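Putative carboxynorspermidine decarboxylase protein (Sinorhizobium meliloti, PDB 3MT1) probably catalyses the pyridoxal phosphate-dependent decarboxylation of carboxynorspermidine and carboxyspermidine to norspermidine and spermidine. Local coordinates at residues Glu19-Ala22 and His23-Lys27; Val63-Gly66 and Arg67-Gly71; Ile101-Leu104 and Glu105-Ala108; Asp320-Gly323 and Tyr324-Lys328. All coordinates share one frame; numbering follows the deposited sequence.

Contact 1: residues Glu19-Ala22 and His23-Lys27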
ATOM      1  N   GLU B  19      22.857  17.184 -10.773  1.00 44.96           N
ATOM      2  CA  GLU B  19      24.121  17.590 -11.369  1.00 46.63           C
ATOM      3  C   GLU B  19      25.036  16.408 -11.643  1.00 47.08           C
ATOM      4  O   GLU B  19      25.857  16.453 -12.569  1.00 48.49           O
ATOM      5  CB  GLU B  19      24.857  18.564 -10.474  1.00 48.47           C
ATOM      6  CG  GLU B  19      24.121  19.838 -10.207  1.00 48.93           C
ATOM      7  CD  GLU B  19      24.763  20.651  -9.090  1.00 52.73           C
ATOM      8  OE1 GLU B  19      25.335  20.073  -8.126  1.00 55.33           O
ATOM      9  OE2 GLU B  19      24.693  21.889  -9.172  1.00 56.03           O
ATOM     10  N   ARG B  20      24.913  15.354 -10.850  1.00 46.08           N
ATOM     11  CA  ARG B  20      25.817  14.218 -11.029  1.00 46.38           C
ATOM     12  C   ARG B  20      25.345  13.388 -12.217  1.00 45.36           C
ATOM     13  O   ARG B  20      26.145  12.897 -13.010  1.00 46.22           O
ATOM     14  CB  ARG B  20      25.919  13.399  -9.752  1.00 46.10           C
ATOM     15  CG  ARG B  20      26.318  14.244  -8.563  1.00 46.74           C
ATOM     16  CD  ARG B  20      26.365  13.432  -7.291  1.00 47.79           C
ATOM     17  NE  ARG B  20      27.230  14.073  -6.320  1.00 52.46           N
ATOM     18  CZ  ARG B  20      27.614  13.532  -5.174  1.00 54.78           C
ATOM     19  NH1 ARG B  20      27.187  12.325  -4.821  1.00 56.68           N
ATOM     20  NH2 ARG B  20      28.410  14.213  -4.372  1.00 55.68           N
ATOM     21  N   ILE B  21      24.028  13.279 -12.343  1.00 43.79           N
ATOM     22  CA  ILE B  21      23.389  12.759 -13.548  1.00 43.11           C
ATOM     23  C   ILE B  21      23.841  13.478 -14.857  1.00 43.47           C
ATOM     24  O   ILE B  21      24.385  12.841 -15.759  1.00 43.95           O
ATOM     25  CB  ILE B  21      21.835  12.736 -13.376  1.00 41.83           C
ATOM     26  CG1 ILE B  21      21.479  11.649 -12.350  1.00 40.73           C
ATOM     27  CG2 ILE B  21      21.139  12.507 -14.716  1.00 41.87           C
ATOM     28  CD1 ILE B  21      20.026  11.360 -12.148  1.00 39.27           C
ATOM     29  N   ALA B  22      23.633  14.787 -14.938  1.00 43.32           N
ATOM     30  CA  ALA B  22      24.125  15.601 -16.057  1.00 44.23           C
ATOM     31  C   ALA B  22      25.625  15.299 -16.403  1.00 45.70           C
ATOM     32  O   ALA B  22      25.989  15.030 -17.566  1.00 45.52           O
ATOM     33  CB  ALA B  22      23.931  17.059 -15.731  1.00 44.46           C
ATOM     34  N   HIS B  23      26.477  15.331 -15.380  1.00 46.40           N
ATOM     35  CA  HIS B  23      27.896  15.007 -15.521  1.00 47.92           C
ATOM     36  C   HIS B  23      28.056  13.667 -16.267  1.00 46.72           C
ATOM     37  O   HIS B  23      28.754  13.590 -17.261  1.00 47.06           O
ATOM     38  CB  HIS B  23      28.528  14.970 -14.127  1.00 49.47           C
ATOM     39  CG  HIS B  23      29.981  14.648 -14.120  1.00 52.80           C
ATOM     40  ND1 HIS B  23      30.957  15.621 -14.111  1.00 57.12           N
ATOM     41  CD2 HIS B  23      30.630  13.460 -14.097  1.00 54.02           C
ATOM     42  CE1 HIS B  23      32.146  15.044 -14.095  1.00 58.84           C
ATOM     43  NE2 HIS B  23      31.975  13.733 -14.087  1.00 57.12           N
ATOM     44  N   VAL B  24      27.349  12.632 -15.821  1.00 44.62           N
ATOM     45  CA  VAL B  24      27.378  11.352 -16.509  1.00 43.65           C
ATOM     46  C   VAL B  24      26.906  11.476 -17.963  1.00 43.57           C
ATOM     47  O   VAL B  24      27.567  10.970 -18.862  1.00 44.35           O
ATOM     48  CB  VAL B  24      26.512  10.302 -15.790  1.00 42.69           C
ATOM     49  CG1 VAL B  24      26.236   9.098 -16.710  1.00 40.86           C
ATOM     50  CG2 VAL B  24      27.154   9.886 -14.463  1.00 41.38           C
ATOM     51  N   ARG B  25      25.777  12.148 -18.186  1.00 42.45           N
ATOM     52  CA  ARG B  25      25.250  12.334 -19.530  1.00 43.02           C
ATOM     53  C   ARG B  25      26.293  13.032 -20.413  1.00 45.29           C
ATOM     54  O   ARG B  25      26.467  12.704 -21.579  1.00 45.97           O
ATOM     55  CB  ARG B  25      23.981  13.187 -19.493  1.00 42.30           C
ATOM     56  CG  ARG B  25      22.889  12.600 -18.663  1.00 41.50           C
ATOM     57  CD  ARG B  25      21.624  13.467 -18.562  1.00 42.99           C
ATOM     58  NE  ARG B  25      21.276  14.177 -19.780  1.00 41.92           N
ATOM     59  CZ  ARG B  25      21.460  15.488 -19.938  1.00 43.15           C
ATOM     60  NH1 ARG B  25      21.962  16.217 -18.945  1.00 41.22           N
ATOM     61  NH2 ARG B  25      21.136  16.076 -21.082  1.00 42.76           N
ATOM     62  N   GLU B  26      26.984  13.995 -19.832  1.00 46.67           N
ATOM     63  CA  GLU B  26      27.936  14.809 -20.551  1.00 49.40           C
ATOM     64  C   GLU B  26      29.185  13.958 -20.935  1.00 49.88           C
ATOM     65  O   GLU B  26      29.609  13.931 -22.104  1.00 50.52           O
ATOM     66  CB  GLU B  26      28.275  15.988 -19.630  1.00 50.91           C
ATOM     67  CG  GLU B  26      29.202  17.054 -20.163  1.00 57.79           C
ATOM     68  CD  GLU B  26      29.808  17.880 -19.010  1.00 64.72           C
ATOM     69  OE1 GLU B  26      29.201  17.895 -17.901  1.00 67.05           O
ATOM     70  OE2 GLU B  26      30.873  18.513 -19.204  1.00 65.55           O
ATOM     71  N   LYS B  27      29.724  13.235 -19.950  1.00 48.97           N
ATOM     72  CA  LYS B  27      30.934  12.423 -20.105  1.00 49.05           C
ATOM     73  C   LYS B  27      30.708  11.200 -20.964  1.00 48.88           C
ATOM     74  O   LYS B  27      31.599  10.798 -21.713  1.00 50.62           O
ATOM     75  CB  LYS B  27      31.446  11.956 -18.745  1.00 49.47           C
ATOM     76  CG  LYS B  27      31.935  13.052 -17.820  1.00 48.95           C
ATOM     77  CD  LYS B  27      32.840  14.036 -18.522  1.00 48.84           C
ATOM     78  CE  LYS B  27      33.546  14.894 -17.518  1.00 53.09           C
ATOM     79  NZ  LYS B  27      34.251  16.045 -18.142  1.00 55.20           N
TER
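Helix 11-28, which leads from strand 6-10 of the mixed sheet into the first strand of the parallel barrel, lets Ile21 and Ala22 pack against Arg25 one turn further on. The methyl CG2 of Ile21 lies 4.0 Å from CD of Arg25, and CG of Arg25 is 3.3 Å from the carbonyl O of Ile21. The aliphatic shaft of Arg25 starts with CG beside its own backbone N (chi1 -59°), then turns sharply at chi3 (37°). That bend carries the guanidinium back along Ala22: NH1 is 3.9 Å from CB of Ala22, and the methyl sits at the edge of the guanidinium, in its plane. On another side of the helix, CB of His23 rests 3.4 Å from the carbonyl O of Arg20, and CG2 of Val24 comes within 3.5 Å of the same Arg20 O. Beneath these contacts runs a regular set of i to i+4 backbone bonds, among them Arg25 N to Ile21 O at 2.9 Å. Val24 also packs on Phe212 of helix 209-223. Within the helix the contacts are thus backbone bonds and van der Waals contacts, including the guanidinium edge of Arg25 on Ala22, while the polar ends pair with acidic residues around it: Arg25 NE with Asp53, Arg20 NH1 with Asp205 and His23 NE2 with Asp210.

Contact 2: residues Val63-Gly66 and Arg67-Gly71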
ATOM      1  N   VAL B  63       3.061   6.738 -18.355  1.00 26.39           N
ATOM      2  CA  VAL B  63       3.426   7.338 -19.624  1.00 27.63           C
ATOM      3  C   VAL B  63       2.710   8.665 -19.904  1.00 27.66           C
ATOM      4  O   VAL B  63       3.329   9.622 -20.360  1.00 27.89           O
ATOM      5  CB  VAL B  63       3.308   6.369 -20.830  1.00 29.41           C
ATOM      6  CG1 VAL B  63       1.852   6.272 -21.380  1.00 29.51           C
ATOM      7  CG2 VAL B  63       4.250   6.841 -21.942  1.00 31.01           C
ATOM      8  N   ARG B  64       1.428   8.746 -19.600  1.00 27.48           N
ATOM      9  CA  ARG B  64       0.745  10.043 -19.702  1.00 28.75           C
ATOM     10  C   ARG B  64       1.360  11.104 -18.750  1.00 29.58           C
ATOM     11  O   ARG B  64       1.602  12.283 -19.158  1.00 30.11           O
ATOM     12  CB  ARG B  64      -0.754   9.889 -19.447  1.00 29.60           C
ATOM     13  CG  ARG B  64      -1.528  11.170 -19.427  1.00 28.62           C
ATOM     14  CD  ARG B  64      -2.989  10.863 -19.638  1.00 30.19           C
ATOM     15  NE  ARG B  64      -3.826  12.055 -19.540  1.00 33.51           N
ATOM     16  CZ  ARG B  64      -5.154  12.037 -19.516  1.00 34.34           C
ATOM     17  NH1 ARG B  64      -5.804  10.885 -19.546  1.00 37.01           N
ATOM     18  NH2 ARG B  64      -5.834  13.169 -19.411  1.00 35.29           N
ATOM     19  N   LEU B  65       1.647  10.697 -17.517  1.00 27.95           N
ATOM     20  CA  LEU B  65       2.197  11.650 -16.581  1.00 29.09           C
ATOM     21  C   LEU B  65       3.525  12.174 -17.107  1.00 30.08           C
ATOM     22  O   LEU B  65       3.762  13.363 -17.009  1.00 32.33           O
ATOM     23  CB  LEU B  65       2.383  11.049 -15.175  1.00 28.13           C
ATOM     24  CG  LEU B  65       3.054  11.947 -14.138  1.00 26.92           C
ATOM     25  CD1 LEU B  65       2.130  13.063 -13.664  1.00 27.77           C
ATOM     26  CD2 LEU B  65       3.468  11.160 -12.983  1.00 27.16           C
ATOM     27  N   GLY B  66       4.374  11.297 -17.672  1.00 30.52           N
ATOM     28  CA  GLY B  66       5.709  11.675 -18.129  1.00 30.60           C
ATOM     29  C   GLY B  66       5.605  12.601 -19.331  1.00 33.33           C
ATOM     30  O   GLY B  66       6.312  13.605 -19.396  1.00 33.39           O
ATOM     31  N   ARG B  67       4.722  12.261 -20.282  1.00 34.82           N
ATOM     32  CA  ARG B  67       4.480  13.119 -21.432  1.00 37.15           C
ATOM     33  C   ARG B  67       3.924  14.468 -21.022  1.00 38.63           C
ATOM     34  O   ARG B  67       4.501  15.483 -21.391  1.00 40.32           O
ATOM     35  CB  ARG B  67       3.599  12.450 -22.503  1.00 37.87           C
ATOM     36  CG  ARG B  67       3.126  13.384 -23.665  1.00 41.68           C
ATOM     37  CD  ARG B  67       4.255  14.053 -24.496  1.00 47.06           C
ATOM     38  NE  ARG B  67       5.015  13.068 -25.274  1.00 53.18           N
ATOM     39  CZ  ARG B  67       6.351  12.946 -25.292  1.00 55.79           C
ATOM     40  NH1 ARG B  67       7.136  13.765 -24.582  1.00 55.69           N
ATOM     41  NH2 ARG B  67       6.914  11.990 -26.031  1.00 56.60           N
ATOM     42  N   GLU B  68       2.846  14.487 -20.241  1.00 38.68           N
ATOM     43  CA  GLU B  68       2.181  15.756 -19.902  1.00 39.50           C
ATOM     44  C   GLU B  68       2.915  16.657 -18.938  1.00 39.42           C
ATOM     45  O   GLU B  68       2.796  17.853 -19.041  1.00 41.23           O
ATOM     46  CB  GLU B  68       0.751  15.527 -19.416  1.00 39.72           C
ATOM     47  CG  GLU B  68      -0.120  14.951 -20.544  1.00 43.65           C
ATOM     48  CD  GLU B  68      -1.577  14.737 -20.180  1.00 47.73           C
ATOM     49  OE1 GLU B  68      -1.979  15.088 -19.044  1.00 53.66           O
ATOM     50  OE2 GLU B  68      -2.324  14.209 -21.031  1.00 47.96           O
ATOM     51  N   ARG B  69       3.682  16.119 -18.002  1.00 38.21           N
ATOM     52  CA  ARG B  69       4.266  16.988 -16.977  1.00 38.08           C
ATOM     53  C   ARG B  69       5.775  16.948 -17.019  1.00 37.73           C
ATOM     54  O   ARG B  69       6.426  17.746 -16.379  1.00 38.79           O
ATOM     55  CB  ARG B  69       3.862  16.547 -15.550  1.00 37.95           C
ATOM     56  CG  ARG B  69       2.430  16.555 -15.181  1.00 37.06           C
ATOM     57  CD  ARG B  69       1.844  17.907 -15.255  1.00 37.01           C
ATOM     58  NE  ARG B  69       0.450  17.862 -14.890  1.00 34.94           N
ATOM     59  CZ  ARG B  69      -0.288  18.937 -14.619  1.00 40.11           C
ATOM     60  NH1 ARG B  69       0.254  20.162 -14.668  1.00 38.62           N
ATOM     61  NH2 ARG B  69      -1.572  18.779 -14.278  1.00 37.06           N
ATOM     62  N   PHE B  70       6.358  15.971 -17.683  1.00 36.29           N
ATOM     63  CA  PHE B  70       7.804  15.948 -17.698  1.00 35.89           C
ATOM     64  C   PHE B  70       8.337  16.379 -19.036  1.00 36.93           C
ATOM     65  O   PHE B  70       9.271  17.161 -19.087  1.00 37.92           O
ATOM     66  CB  PHE B  70       8.366  14.589 -17.291  1.00 34.33           C
ATOM     67  CG  PHE B  70       9.838  14.628 -16.936  1.00 33.98           C
ATOM     68  CD1 PHE B  70      10.810  14.819 -17.919  1.00 33.48           C
ATOM     69  CD2 PHE B  70      10.246  14.487 -15.622  1.00 32.34           C
ATOM     70  CE1 PHE B  70      12.143  14.880 -17.576  1.00 34.61           C
ATOM     71  CE2 PHE B  70      11.597  14.508 -15.275  1.00 31.74           C
ATOM     72  CZ  PHE B  70      12.537  14.694 -16.234  1.00 34.05           C
ATOM     73  N   GLY B  71       7.726  15.890 -20.119  1.00 37.44           N
ATOM     74  CA  GLY B  71       8.136  16.248 -21.472  1.00 38.26           C
ATOM     75  C   GLY B  71       9.392  15.519 -21.897  1.00 38.14           C
ATOM     76  O   GLY B  71       9.800  14.550 -21.244  1.00 37.53           O
TER
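Gly66 and Phe70 meet closely near the C-terminal end of helix 60-70: the carbonyl O of Gly66 accepts from Phe70 N at 2.9 Å and from Gly71 N at 2.8 Å. The first donor stands above the carbonyl plane, whereas the second lies almost straight ahead of the oxygen, forming a wider pi-type turn. Gly71 then leaves the helix with a positive phi (77°). CB of Phe70 sits 3.1 Å from the carbonyl O of Gly66, while its ring is carried off to meet Phe45 edge-to-face. Leu65 and Arg69 cross at about a right angle, CD1 of Leu65 lying 3.8 Å from CG of Arg69.

On the more exposed side, partly met by the second subunit, the grip is slacker. Arg64 reaches out with an extended chain, and its NE forms a salt bridge of 3.0 Å with OE2 of Glu68; the hydrogen bond within it is bent and weak, and the guanidinium and carboxylate planes stand 65° apart. Tyr357 of the second subunit makes a cation-pi contact with Arg64 and packs on Glu68, while Glu361 of that subunit pairs with Arg69 NE. The Gly66 carbonyl thus accepts two backbone N-H groups in the last turn, whereas Arg64 and Glu68 pair along the helix and, with Arg69, also meet the second subunit.

Contact 3: residues Ile101-Leu104 and Glu105-Ala108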
ATOM      1  N   ILE B 101       8.196 -11.645 -27.463  1.00 54.92           N
ATOM      2  CA  ILE B 101       7.998 -11.663 -28.913  1.00 55.89           C
ATOM      3  C   ILE B 101       6.515 -11.562 -29.231  1.00 56.19           C
ATOM      4  O   ILE B 101       6.091 -10.740 -30.047  1.00 55.61           O
ATOM      5  CB  ILE B 101       8.644 -12.920 -29.544  1.00 58.61           C
ATOM      6  CG1 ILE B 101      10.113 -12.629 -29.834  1.00 59.67           C
ATOM      7  CG2 ILE B 101       7.927 -13.342 -30.845  1.00 59.09           C
ATOM      8  CD1 ILE B 101      11.066 -13.783 -29.530  1.00 63.92           C
ATOM      9  N   SER B 102       5.738 -12.386 -28.543  1.00 57.04           N
ATOM     10  CA  SER B 102       4.304 -12.422 -28.699  1.00 57.99           C
ATOM     11  C   SER B 102       3.624 -11.050 -28.489  1.00 56.22           C
ATOM     12  O   SER B 102       2.761 -10.661 -29.282  1.00 56.44           O
ATOM     13  CB  SER B 102       3.743 -13.478 -27.751  1.00 59.20           C
ATOM     14  OG  SER B 102       2.350 -13.600 -27.922  1.00 61.09           O
ATOM     15  N   GLN B 103       4.012 -10.323 -27.436  1.00 54.55           N
ATOM     16  CA  GLN B 103       3.526  -8.949 -27.221  1.00 53.08           C
ATOM     17  C   GLN B 103       3.891  -8.067 -28.403  1.00 53.08           C
ATOM     18  O   GLN B 103       3.078  -7.250 -28.873  1.00 53.38           O
ATOM     19  CB  GLN B 103       4.119  -8.332 -25.950  1.00 51.42           C
ATOM     20  CG  GLN B 103       3.477  -8.789 -24.654  1.00 50.62           C
ATOM     21  CD  GLN B 103       2.323  -7.928 -24.282  1.00 48.54           C
ATOM     22  OE1 GLN B 103       2.475  -6.718 -24.125  1.00 48.41           O
ATOM     23  NE2 GLN B 103       1.145  -8.537 -24.133  1.00 48.21           N
ATOM     24  N   LEU B 104       5.113  -8.233 -28.891  1.00 52.84           N
ATOM     25  CA  LEU B 104       5.565  -7.434 -30.024  1.00 52.75           C
ATOM     26  C   LEU B 104       4.788  -7.762 -31.291  1.00 54.84           C
ATOM     27  O   LEU B 104       4.324  -6.864 -31.984  1.00 54.49           O
ATOM     28  CB  LEU B 104       7.069  -7.599 -30.226  1.00 52.26           C
ATOM     29  CG  LEU B 104       7.683  -7.240 -31.559  1.00 50.51           C
ATOM     30  CD1 LEU B 104       7.689  -5.758 -31.753  1.00 46.79           C
ATOM     31  CD2 LEU B 104       9.087  -7.816 -31.581  1.00 47.77           C
ATOM     32  N   GLU B 105       4.635  -9.054 -31.575  1.00 57.55           N
ATOM     33  CA  GLU B 105       3.854  -9.501 -32.721  1.00 59.46           C
ATOM     34  C   GLU B 105       2.443  -8.963 -32.594  1.00 59.30           C
ATOM     35  O   GLU B 105       1.865  -8.475 -33.554  1.00 59.85           O
ATOM     36  CB  GLU B 105       3.841 -11.013 -32.792  1.00 61.43           C
ATOM     37  CG  GLU B 105       5.062 -11.613 -33.483  1.00 64.16           C
ATOM     38  CD  GLU B 105       5.073 -13.147 -33.424  1.00 68.99           C
ATOM     39  OE1 GLU B 105       4.533 -13.701 -32.429  1.00 71.20           O
ATOM     40  OE2 GLU B 105       5.619 -13.802 -34.354  1.00 69.56           O
ATOM     41  N   ARG B 106       1.912  -8.993 -31.376  1.00 58.98           N
ATOM     42  CA  ARG B 106       0.539  -8.585 -31.147  1.00 59.05           C
ATOM     43  C   ARG B 106       0.309  -7.106 -31.403  1.00 57.78           C
ATOM     44  O   ARG B 106      -0.742  -6.712 -31.896  1.00 58.41           O
ATOM     45  CB  ARG B 106       0.122  -8.922 -29.737  1.00 58.41           C
ATOM     46  CG  ARG B 106      -1.340  -9.185 -29.644  1.00 61.88           C
ATOM     47  CD  ARG B 106      -1.657 -10.021 -28.448  1.00 67.07           C
ATOM     48  NE  ARG B 106      -2.184  -9.184 -27.373  1.00 70.15           N
ATOM     49  CZ  ARG B 106      -2.281  -9.574 -26.105  1.00 71.74           C
ATOM     50  NH1 ARG B 106      -1.863 -10.782 -25.756  1.00 72.83           N
ATOM     51  NH2 ARG B 106      -2.776  -8.748 -25.179  1.00 73.10           N
ATOM     52  N   PHE B 107       1.302  -6.290 -31.075  1.00 56.24           N
ATOM     53  CA  PHE B 107       1.090  -4.858 -31.033  1.00 55.17           C
ATOM     54  C   PHE B 107       1.904  -4.091 -32.050  1.00 54.73           C
ATOM     55  O   PHE B 107       1.693  -2.908 -32.229  1.00 53.92           O
ATOM     56  CB  PHE B 107       1.325  -4.338 -29.615  1.00 53.56           C
ATOM     57  CG  PHE B 107       0.320  -4.841 -28.625  1.00 54.15           C
ATOM     58  CD1 PHE B 107      -1.042  -4.655 -28.847  1.00 55.43           C
ATOM     59  CD2 PHE B 107       0.727  -5.497 -27.472  1.00 53.17           C
ATOM     60  CE1 PHE B 107      -1.987  -5.122 -27.930  1.00 56.25           C
ATOM     61  CE2 PHE B 107      -0.210  -5.973 -26.555  1.00 53.48           C
ATOM     62  CZ  PHE B 107      -1.565  -5.789 -26.783  1.00 54.94           C
ATOM     63  N   ALA B 108       2.814  -4.785 -32.722  1.00 56.15           N
ATOM     64  CA  ALA B 108       3.598  -4.231 -33.840  1.00 56.68           C
ATOM     65  C   ALA B 108       2.838  -3.190 -34.655  1.00 57.27           C
ATOM     66  O   ALA B 108       3.279  -2.034 -34.741  1.00 56.94           O
ATOM     67  CB  ALA B 108       4.062  -5.333 -34.745  1.00 58.37           C
TER
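Gln103 and Phe107 lie side by side on helix 101-107, their side chains pointing the same way and the amide turned 70° from the ring. The amide meets the ring at its edge: CD of Gln103 is in the ring plane, and OE1 of Gln103 approaches CE2 of Phe107 to 3.7 Å. A bend at chi2 of Gln103 (-89°) folds the amide back along the helix to reach this place. NE2 of Gln103 also stands 3.9 Å above one face of the Arg106 guanidinium, displaced toward the rim, with the two planes 73° apart; this is a van der Waals approach of two donors and not a hydrogen bond. The amide thus meets both the ring edge of Phe107 and one face of the guanidinium. OE1 of Gln103 also accepts from Tyr81 N, which fixes the amide's rotation, and Arg106 NH2 donates to the carbonyl O of Leu247 of the second subunit. Round the helix, Ile101 and Glu105 approach at a slant, CG2 of Ile101 lying 3.8 Å from OE1 of Glu105. At the C-terminal end, the carbonyl O of Leu104 takes Ala108 N at 2.7 Å and Phe107 N at 3.2 Å, the latter from above the carbonyl plane. Leu104, Gln103 and Phe107 all pack on Phe98. This short helix connects strands 95-98 and 115-119 in a beta-alpha-beta unit of the family's eight-stranded parallel barrel.

Contact 4: residues Asp320-Gly323 and Tyr324-Lys328. With SO4 (sulfate ion), chain D.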
ATOM      1  N   ASP B 320      16.100   9.477   3.726  1.00 41.54           N
ATOM      2  CA  ASP B 320      15.991   8.849   2.420  1.00 42.26           C
ATOM      3  C   ASP B 320      14.617   8.268   2.139  1.00 40.04           C
ATOM      4  O   ASP B 320      14.491   7.085   1.843  1.00 40.55           O
ATOM      5  CB  ASP B 320      17.031   7.746   2.260  1.00 44.04           C
ATOM      6  CG  ASP B 320      17.355   7.489   0.808  1.00 48.54           C
ATOM      7  OD1 ASP B 320      16.964   8.347  -0.023  1.00 51.61           O
ATOM      8  OD2 ASP B 320      18.010   6.468   0.492  1.00 51.86           O
ATOM      9  N   ALA B 321      13.592   9.099   2.209  1.00 38.41           N
ATOM     10  CA  ALA B 321      12.254   8.615   2.063  1.00 36.72           C
ATOM     11  C   ALA B 321      11.572   8.916   0.724  1.00 36.92           C
ATOM     12  O   ALA B 321      10.363   8.797   0.636  1.00 35.82           O
ATOM     13  CB  ALA B 321      11.415   9.142   3.211  1.00 36.06           C
ATOM     14  N   ALA B 322      12.307   9.273  -0.330  1.00 38.46           N
ATOM     15  CA  ALA B 322      11.639   9.659  -1.598  1.00 38.31           C
ATOM     16  C   ALA B 322      11.227   8.506  -2.526  1.00 38.23           C
ATOM     17  O   ALA B 322      10.194   8.593  -3.208  1.00 39.63           O
ATOM     18  CB  ALA B 322      12.464  10.688  -2.370  1.00 39.28           C
ATOM     19  N   GLY B 323      12.034   7.449  -2.586  1.00 37.74           N
ATOM     20  CA  GLY B 323      11.791   6.366  -3.520  1.00 36.80           C
ATOM     21  C   GLY B 323      10.794   5.330  -3.037  1.00 35.51           C
ATOM     22  O   GLY B 323      10.878   4.839  -1.879  1.00 35.05           O
ATOM     23  N   TYR B 324       9.858   4.972  -3.921  1.00 34.35           N
ATOM     24  CA  TYR B 324       8.954   3.866  -3.663  1.00 33.06           C
ATOM     25  C   TYR B 324       8.151   4.132  -2.383  1.00 32.41           C
ATOM     26  O   TYR B 324       7.688   3.200  -1.706  1.00 32.17           O
ATOM     27  CB  TYR B 324       9.734   2.522  -3.589  1.00 33.18           C
ATOM     28  CG  TYR B 324      10.409   2.175  -4.892  1.00 32.86           C
ATOM     29  CD1 TYR B 324       9.661   1.721  -5.999  1.00 32.03           C
ATOM     30  CD2 TYR B 324      11.791   2.372  -5.056  1.00 33.35           C
ATOM     31  CE1 TYR B 324      10.295   1.432  -7.247  1.00 32.21           C
ATOM     32  CE2 TYR B 324      12.435   2.091  -6.268  1.00 33.66           C
ATOM     33  CZ  TYR B 324      11.690   1.614  -7.347  1.00 37.12           C
ATOM     34  OH  TYR B 324      12.353   1.370  -8.537  1.00 41.65           O
ATOM     35  N   THR B 325       8.001   5.406  -2.041  1.00 32.67           N
ATOM     36  CA  THR B 325       7.217   5.765  -0.863  1.00 33.06           C
ATOM     37  C   THR B 325       5.955   6.490  -1.315  1.00 33.11           C
ATOM     38  O   THR B 325       4.869   5.960  -1.212  1.00 32.90           O
ATOM     39  CB  THR B 325       8.016   6.651   0.078  1.00 33.81           C
ATOM     40  OG1 THR B 325       8.475   7.802  -0.663  1.00 35.20           O
ATOM     41  CG2 THR B 325       9.222   5.863   0.680  1.00 33.45           C
HETATM   42  N   MSE B 326       6.119   7.682  -1.880  1.00 34.48           N
HETATM   43  CA  MSE B 326       4.995   8.478  -2.326  1.00 34.99           C
HETATM   44  C   MSE B 326       4.133   7.784  -3.356  1.00 34.77           C
HETATM   45  O   MSE B 326       2.940   7.972  -3.356  1.00 36.10           O
HETATM   46  CB  MSE B 326       5.457   9.828  -2.865  1.00 36.33           C
HETATM   47  CG  MSE B 326       5.483  10.894  -1.788  1.00 39.34           C
HETATM   48 SE   MSE B 326       6.675  12.450  -2.115  0.75 42.46          SE
HETATM   49  CE  MSE B 326       8.345  11.424  -2.156  1.00 42.86           C
ATOM     50  N   VAL B 327       4.724   7.004  -4.238  1.00 34.20           N
ATOM     51  CA  VAL B 327       3.959   6.385  -5.312  1.00 34.33           C
ATOM     52  C   VAL B 327       3.011   5.253  -4.814  1.00 34.02           C
ATOM     53  O   VAL B 327       2.207   4.731  -5.575  1.00 34.35           O
ATOM     54  CB  VAL B 327       4.911   5.780  -6.372  1.00 35.71           C
ATOM     55  CG1 VAL B 327       5.482   6.879  -7.344  1.00 34.12           C
ATOM     56  CG2 VAL B 327       6.006   4.963  -5.675  1.00 32.54           C
ATOM     57  N   LYS B 328       3.127   4.867  -3.544  1.00 32.53           N
ATOM     58  CA  LYS B 328       2.386   3.716  -3.083  1.00 32.11           C
ATOM     59  C   LYS B 328       1.757   3.966  -1.723  1.00 30.36           C
ATOM     60  O   LYS B 328       1.357   3.046  -1.043  1.00 29.89           O
ATOM     61  CB  LYS B 328       3.222   2.425  -3.146  1.00 32.64           C
ATOM     62  CG  LYS B 328       4.590   2.482  -2.462  1.00 34.21           C
ATOM     63  CD  LYS B 328       5.232   1.079  -2.438  1.00 35.57           C
ATOM     64  CE  LYS B 328       6.293   0.945  -3.500  1.00 35.60           C
ATOM     65  NZ  LYS B 328       6.519  -0.441  -3.902  1.00 34.04           N
TER
HETATM   66  S   SO4 D 401      15.667   1.720  -9.507  1.00 50.97           S
HETATM   67  O1  SO4 D 401      16.252   0.551  -8.866  1.00 51.75           O
HETATM   68  O2  SO4 D 401      14.959   2.541  -8.541  1.00 49.24           O
HETATM   69  O3  SO4 D 401      16.809   2.465 -10.049  1.00 53.90           O
HETATM   70  O4  SO4 D 401      14.776   1.338 -10.612  1.00 51.95           O
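Between strands 315-318 and 339-343 the chain turns without regular structure, Gly323 being extended and Tyr324 in the left-handed helical region (phi 59°). Thr325 folds back over Ala321, its OG1 donating a hydrogen bond to the carbonyl O of Ala321; the modelled length of 2.5 Å is very short and doubtful in detail. A chi1 of 55° places OG1 of Thr325 near both its own N and its own C, and CG2 packs 3.2 Å from the carbonyl O of Gly323. The chain of Met326, a selenomethionine, is bent at chi3 (-62°), and its CE lies 4.2 Å from CB of Ala322.

The ring of Tyr324 extends the other way. Its OH donates to O2 of the sulfate at 2.9 Å, and that oxygen lies at the ring edge, near the ring plane. Gly199 N, Gly232 N and Glu233 N also bind the anion. Separately, Lys328 NZ pairs with Asp269 and with Glu264 of the second subunit. A tyrosine hydroxyl and three backbone N-H groups round one tetrahedral anion are consistent with the sulfate occupying the place of the cofactor phosphate, as in related decarboxylases of this fold.

How the contacts relate
Contacts 1, 2 and 3 follow one another along helices 11-28, 60-70 and 101-107, the last two of which are connections of the parallel barrel, while contact 4 is a loop following a strand of the mixed sheet. Contact 4 lies nearest the active site: Tyr324 is one of the residues that bind the sulfate and lies about 4 Å, side chain to side chain, from Glu233 and Asp269, the predicted substrate-binding residues. Nearest atoms of contacts 2 and 4 are about 7 Å apart; the side chain of Ile21 in contact 1 is about 10 Å from that of Glu233. Contact 3 is remote, its centre about 33 Å from that of contact 4. Contacts 2, 3 and 4 all reach the second subunit; contact 1 does not.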